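Local coordinates for protein UDP-N-acetylglucosamine 3-dehydrogenase (PDB 7BVJ) that oxidises the 3-position of UDP-N-acetylglucosamine to a ketone with NAD(+), a step toward the diamino sugar found in lipid A of some bacteria, at residues G15-Q27 with R266-N278. Residues are numbered along the deposited sequence; the frame is centred on the assembly and turned at random.
Sequences GRFHAQKYAAISQ and RDALAAEIEDFLN
Ile273 drives into helix 13-25 as a knob into the hole formed by His18, Lys21, Tyr22 and Ile25. Its CG2 branch lies over one face of the Tyr22 ring, 3.9 Å from the ring centroid, a CH-pi contact, and also meets Ile25 CD1. The other branch, with CG1 beside the backbone N (chi1 -79°), runs out to CD1, which rests 3.7 Å from Lys21 CB and near His18 O. One turn earlier, Leu269 CD1 sits over a face of the His18 imidazole, 18° off the ring normal, while Leu269 CD2 packs on Phe17 CB. His18 ND1 is hydrogen-bonded to Ser65 and NE2 to Glu90, fixing the ring's rotation.

Along Lys21, CB touches Ile273 CD1; CG lies 3.9 Å from Leu269 CG; then the chain, bent at chi2 and chi4, brings CE against the Asp267 carboxylate, 3.1 Å from Asp267 OD2, with the Ala270 methyl alongside, and NZ makes a long salt bridge at 3.5 Å to the same OD2. Asp267 also N-caps helix 268-282: its OD1 takes the Ala270 N-H in an almost straight bond, from above the carboxylate plane.

At the far end, Leu277 CD2 and Phe276 CE2 come to the edge of the Tyr22 ring, the latter 3.3 Å from Tyr22 OH, whose hydrogen-bond partner is Ser65. With an alanine at Tyr22, a gap is likely to open beneath Ile273 CG2, and Ser65 would probably lose its bond to the phenol.

The axes of segments 15-25 and 268-278 approach to 9.5 Å and cross at -60°. Helix 13-25, whose first turn holds Gly15 of the glycine-rich NAD-binding motif, packs through Tyr22 on strands 5-9 and 27-32; Ile273 and Phe276 reach Leu88 of strand 86-90, so helix 268-282 covers the same parallel sheet beside it.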
loop_
_atom_site.group_PDB
_atom_site.type_symbol
_atom_site.label_atom_id
_atom_site.label_comp_id
_atom_site.label_asym_id
_atom_site.label_seq_id
_atom_site.Cartn_x
_atom_site.Cartn_y
_atom_site.Cartn_z
ATOM N N GLY A 15 1.704 13.332 2.795
ATOM C CA GLY A 15 0.734 14.122 2.056
ATOM C C GLY A 15 1.392 15.190 1.213
ATOM O O GLY A 15 0.936 15.483 0.101
ATOM N N ARG A 16 2.481 15.777 1.718
ATOM C CA ARG A 16 3.238 16.742 0.935
ATOM C C ARG A 16 3.752 16.127 -0.366
ATOM O O ARG A 16 3.696 16.767 -1.420
ATOM C CB ARG A 16 4.387 17.291 1.777
ATOM C CG ARG A 16 5.389 18.106 0.997
ATOM C CD ARG A 16 6.303 18.913 1.932
ATOM N NE ARG A 16 7.438 19.511 1.228
ATOM C CZ ARG A 16 8.560 18.861 0.928
ATOM N NH1 ARG A 16 8.701 17.580 1.264
ATOM N NH2 ARG A 16 9.541 19.488 0.289
ATOM N N PHE A 17 4.267 14.894 -0.312
ATOM C CA PHE A 17 4.721 14.216 -1.528
ATOM C C PHE A 17 3.569 14.002 -2.503
ATOM O O PHE A 17 3.728 14.194 -3.717
ATOM C CB PHE A 17 5.381 12.873 -1.181
ATOM C CG PHE A 17 6.657 13.007 -0.399
ATOM C CD1 PHE A 17 6.783 12.436 0.848
ATOM C CD2 PHE A 17 7.723 13.727 -0.905
ATOM C CE1 PHE A 17 7.956 12.573 1.580
ATOM C CE2 PHE A 17 8.898 13.868 -0.181
ATOM C CZ PHE A 17 9.013 13.294 1.064
ATOM N N HIS A 18 2.405 13.585 -1.990
ATOM C CA HIS A 18 1.221 13.513 -2.845
ATOM C C HIS A 18 0.988 14.839 -3.556
ATOM O O HIS A 18 0.711 14.880 -4.767
ATOM C CB HIS A 18 -0.023 13.165 -2.040
ATOM C CG HIS A 18 -0.205 11.710 -1.762
ATOM N ND1 HIS A 18 -1.264 10.988 -2.263
ATOM C CD2 HIS A 18 0.479 10.865 -0.959
ATOM C CE1 HIS A 18 -1.214 9.757 -1.799
ATOM N NE2 HIS A 18 -0.162 9.655 -1.010
ATOM N N ALA A 19 1.076 15.938 -2.797
ATOM C CA ALA A 19 0.817 17.265 -3.354
ATOM C C ALA A 19 1.833 17.630 -4.436
ATOM O O ALA A 19 1.468 18.205 -5.475
ATOM C CB ALA A 19 0.815 18.313 -2.236
ATOM N N GLN A 20 3.112 17.300 -4.212
ATOM C CA GLN A 20 4.133 17.550 -5.232
ATOM C C GLN A 20 3.796 16.823 -6.528
ATOM O O GLN A 20 3.897 17.401 -7.623
ATOM C CB GLN A 20 5.520 17.122 -4.738
ATOM C CG GLN A 20 6.035 17.876 -3.510
ATOM C CD GLN A 20 7.415 17.423 -3.050
ATOM O OE1 GLN A 20 7.927 16.385 -3.487
ATOM N NE2 GLN A 20 8.028 18.205 -2.168
ATOM N N LYS A 21 3.381 15.554 -6.424
ATOM C CA LYS A 21 3.043 14.795 -7.634
ATOM C C LYS A 21 1.874 15.438 -8.372
ATOM O O LYS A 21 1.923 15.647 -9.599
ATOM C CB LYS A 21 2.713 13.333 -7.290
ATOM C CG LYS A 21 3.772 12.578 -6.507
ATOM C CD LYS A 21 5.177 13.074 -6.829
ATOM C CE LYS A 21 6.203 11.978 -6.676
ATOM N NZ LYS A 21 6.914 12.058 -5.381
ATOM N N TYR A 22 0.799 15.751 -7.639
ATOM C CA TYR A 22 -0.365 16.336 -8.297
ATOM C C TYR A 22 -0.002 17.641 -8.983
ATOM O O TYR A 22 -0.493 17.929 -10.081
ATOM C CB TYR A 22 -1.495 16.570 -7.304
ATOM C CG TYR A 22 -2.313 15.346 -6.919
ATOM C CD1 TYR A 22 -3.170 14.736 -7.828
ATOM C CD2 TYR A 22 -2.274 14.850 -5.624
ATOM C CE1 TYR A 22 -3.944 13.648 -7.464
ATOM C CE2 TYR A 22 -3.031 13.755 -5.254
ATOM C CZ TYR A 22 -3.865 13.161 -6.176
ATOM O OH TYR A 22 -4.615 12.069 -5.810
ATOM N N ALA A 23 0.857 18.446 -8.353
ATOM C CA ALA A 23 1.267 19.703 -8.973
ATOM C C ALA A 23 2.041 19.461 -10.259
ATOM O O ALA A 23 1.944 20.260 -11.204
ATOM C CB ALA A 23 2.112 20.526 -8.002
ATOM N N ALA A 24 2.808 18.368 -10.317
ATOM C CA ALA A 24 3.547 18.094 -11.544
ATOM C C ALA A 24 2.665 17.550 -12.670
ATOM O O ALA A 24 2.963 17.790 -13.845
ATOM C CB ALA A 24 4.690 17.117 -11.267
ATOM N N ILE A 25 1.596 16.812 -12.375
ATOM C CA ILE A 25 0.899 16.095 -13.442
ATOM C C ILE A 25 -0.554 16.512 -13.634
ATOM O O ILE A 25 -1.258 15.889 -14.436
ATOM C CB ILE A 25 0.973 14.575 -13.224
ATOM C CG1 ILE A 25 0.024 14.171 -12.097
ATOM C CG2 ILE A 25 2.404 14.157 -12.957
ATOM C CD1 ILE A 25 0.100 12.716 -11.797
ATOM N N SER A 26 -1.036 17.528 -12.930
ATOM C CA SER A 26 -2.443 17.919 -13.010
ATOM C C SER A 26 -2.540 19.376 -12.588
ATOM O O SER A 26 -1.523 20.056 -12.431
ATOM C CB SER A 26 -3.333 17.015 -12.142
ATOM O OG SER A 26 -3.091 17.203 -10.738
ATOM N N GLN A 27 -3.772 19.847 -12.390
ATOM C CA GLN A 27 -4.038 21.232 -11.995
ATOM C C GLN A 27 -4.341 21.231 -10.497
ATOM O O GLN A 27 -5.494 21.115 -10.067
ATOM C CB GLN A 27 -5.177 21.823 -12.819
ATOM C CG GLN A 27 -4.801 22.110 -14.275
ATOM C CD GLN A 27 -4.749 20.848 -15.130
ATOM O OE1 GLN A 27 -5.744 20.140 -15.266
ATOM N NE2 GLN A 27 -3.584 20.564 -15.707
ATOM N N ARG A 266 11.571 3.834 -10.987
ATOM C CA ARG A 266 10.633 4.906 -11.303
ATOM C C ARG A 266 9.977 5.424 -10.024
ATOM O O ARG A 266 10.073 4.822 -8.954
ATOM C CB ARG A 266 9.576 4.457 -12.323
ATOM C CG ARG A 266 8.396 3.727 -11.731
ATOM C CD ARG A 266 7.396 3.366 -12.806
ATOM N NE ARG A 266 6.308 2.535 -12.293
ATOM C CZ ARG A 266 5.673 1.613 -13.013
ATOM N NH1 ARG A 266 6.036 1.395 -14.276
ATOM N NH2 ARG A 266 4.686 0.898 -12.471
ATOM N N ASP A 267 9.329 6.579 -10.147
ATOM C CA ASP A 267 8.611 7.198 -9.037
ATOM C C ASP A 267 7.328 6.417 -8.767
ATOM O O ASP A 267 6.396 6.455 -9.569
ATOM C CB ASP A 267 8.307 8.654 -9.385
ATOM C CG ASP A 267 8.059 9.514 -8.158
ATOM O OD1 ASP A 267 7.402 9.052 -7.189
ATOM O OD2 ASP A 267 8.530 10.668 -8.174
ATOM N N ALA A 268 7.274 5.700 -7.646
ATOM C CA ALA A 268 6.111 4.856 -7.382
ATOM C C ALA A 268 4.866 5.689 -7.080
ATOM O O ALA A 268 3.768 5.384 -7.562
ATOM C CB ALA A 268 6.419 3.896 -6.229
ATOM N N LEU A 269 5.012 6.744 -6.286
ATOM C CA LEU A 269 3.842 7.522 -5.900
ATOM C C LEU A 269 3.304 8.332 -7.079
ATOM O O LEU A 269 2.083 8.451 -7.258
ATOM C CB LEU A 269 4.202 8.415 -4.705
ATOM C CG LEU A 269 3.129 9.419 -4.274
ATOM C CD1 LEU A 269 1.915 8.676 -3.758
ATOM C CD2 LEU A 269 3.664 10.399 -3.244
ATOM N N ALA A 270 4.195 8.889 -7.903
ATOM C CA ALA A 270 3.760 9.485 -9.167
ATOM C C ALA A 270 3.009 8.476 -10.032
ATOM O O ALA A 270 1.996 8.814 -10.649
ATOM C CB ALA A 270 4.961 10.046 -9.938
ATOM N N ALA A 271 3.511 7.240 -10.111
ATOM C CA ALA A 271 2.846 6.204 -10.904
ATOM C C ALA A 271 1.444 5.929 -10.376
ATOM O O ALA A 271 0.477 5.829 -11.138
ATOM C CB ALA A 271 3.687 4.917 -10.877
ATOM N N GLU A 272 1.327 5.797 -9.059
ATOM C CA GLU A 272 0.047 5.501 -8.428
ATOM C C GLU A 272 -0.940 6.658 -8.627
ATOM O O GLU A 272 -2.133 6.448 -8.895
ATOM C CB GLU A 272 0.338 5.182 -6.951
ATOM C CG GLU A 272 -0.778 5.134 -5.949
ATOM C CD GLU A 272 -0.295 4.616 -4.567
ATOM O OE1 GLU A 272 -0.530 3.441 -4.206
ATOM O OE2 GLU A 272 0.355 5.387 -3.844
ATOM N N ILE A 273 -0.447 7.893 -8.591
ATOM C CA ILE A 273 -1.359 9.018 -8.747
ATOM C C ILE A 273 -1.784 9.158 -10.202
ATOM O O ILE A 273 -2.966 9.407 -10.498
ATOM C CB ILE A 273 -0.716 10.299 -8.182
ATOM C CG1 ILE A 273 -0.852 10.273 -6.656
ATOM C CG2 ILE A 273 -1.383 11.559 -8.765
ATOM C CD1 ILE A 273 -0.084 11.369 -5.932
ATOM N N GLU A 274 -0.849 8.969 -11.139
ATOM C CA GLU A 274 -1.246 8.996 -12.544
ATOM C C GLU A 274 -2.262 7.906 -12.840
ATOM O O GLU A 274 -3.219 8.128 -13.592
ATOM C CB GLU A 274 -0.046 8.857 -13.481
ATOM C CG GLU A 274 -0.489 8.983 -14.943
ATOM C CD GLU A 274 0.628 8.828 -15.952
ATOM O OE1 GLU A 274 1.778 9.191 -15.639
ATOM O OE2 GLU A 274 0.343 8.343 -17.066
ATOM N N ASP A 275 -2.090 6.730 -12.236
ATOM C CA ASP A 275 -3.058 5.662 -12.448
ATOM C C ASP A 275 -4.441 6.055 -11.921
ATOM O O ASP A 275 -5.455 5.857 -12.602
ATOM C CB ASP A 275 -2.541 4.381 -11.800
ATOM C CG ASP A 275 -3.449 3.212 -12.033
ATOM O OD1 ASP A 275 -4.471 3.131 -11.325
ATOM O OD2 ASP A 275 -3.153 2.368 -12.915
ATOM N N PHE A 276 -4.497 6.616 -10.706
ATOM C CA PHE A 276 -5.763 7.089 -10.130
ATOM C C PHE A 276 -6.464 8.084 -11.068
ATOM O O PHE A 276 -7.670 7.958 -11.367
ATOM C CB PHE A 276 -5.448 7.686 -8.737
ATOM C CG PHE A 276 -6.566 8.494 -8.090
ATOM C CD1 PHE A 276 -7.840 7.966 -7.909
ATOM C CD2 PHE A 276 -6.303 9.765 -7.594
ATOM C CE1 PHE A 276 -8.847 8.717 -7.275
ATOM C CE2 PHE A 276 -7.302 10.530 -6.979
ATOM C CZ PHE A 276 -8.581 9.999 -6.814
ATOM N N LEU A 277 -5.710 9.058 -11.576
ATOM C CA LEU A 277 -6.323 10.089 -12.418
ATOM C C LEU A 277 -6.729 9.530 -13.793
ATOM O O LEU A 277 -7.763 9.923 -14.358
ATOM C CB LEU A 277 -5.369 11.277 -12.560
ATOM C CG LEU A 277 -4.998 12.040 -11.279
ATOM C CD1 LEU A 277 -4.073 13.227 -11.582
ATOM C CD2 LEU A 277 -6.250 12.500 -10.552
ATOM N N ASN A 278 -5.943 8.602 -14.336
ATOM C CA ASN A 278 -6.339 7.946 -15.579
ATOM C C ASN A 278 -7.596 7.126 -15.376
ATOM O O ASN A 278 -8.451 7.072 -16.259
ATOM C CB ASN A 278 -5.209 7.072 -16.112
ATOM C CG ASN A 278 -4.054 7.886 -16.621
ATOM O OD1 ASN A 278 -4.232 9.025 -17.053
ATOM N ND2 ASN A 278 -2.860 7.322 -16.565
#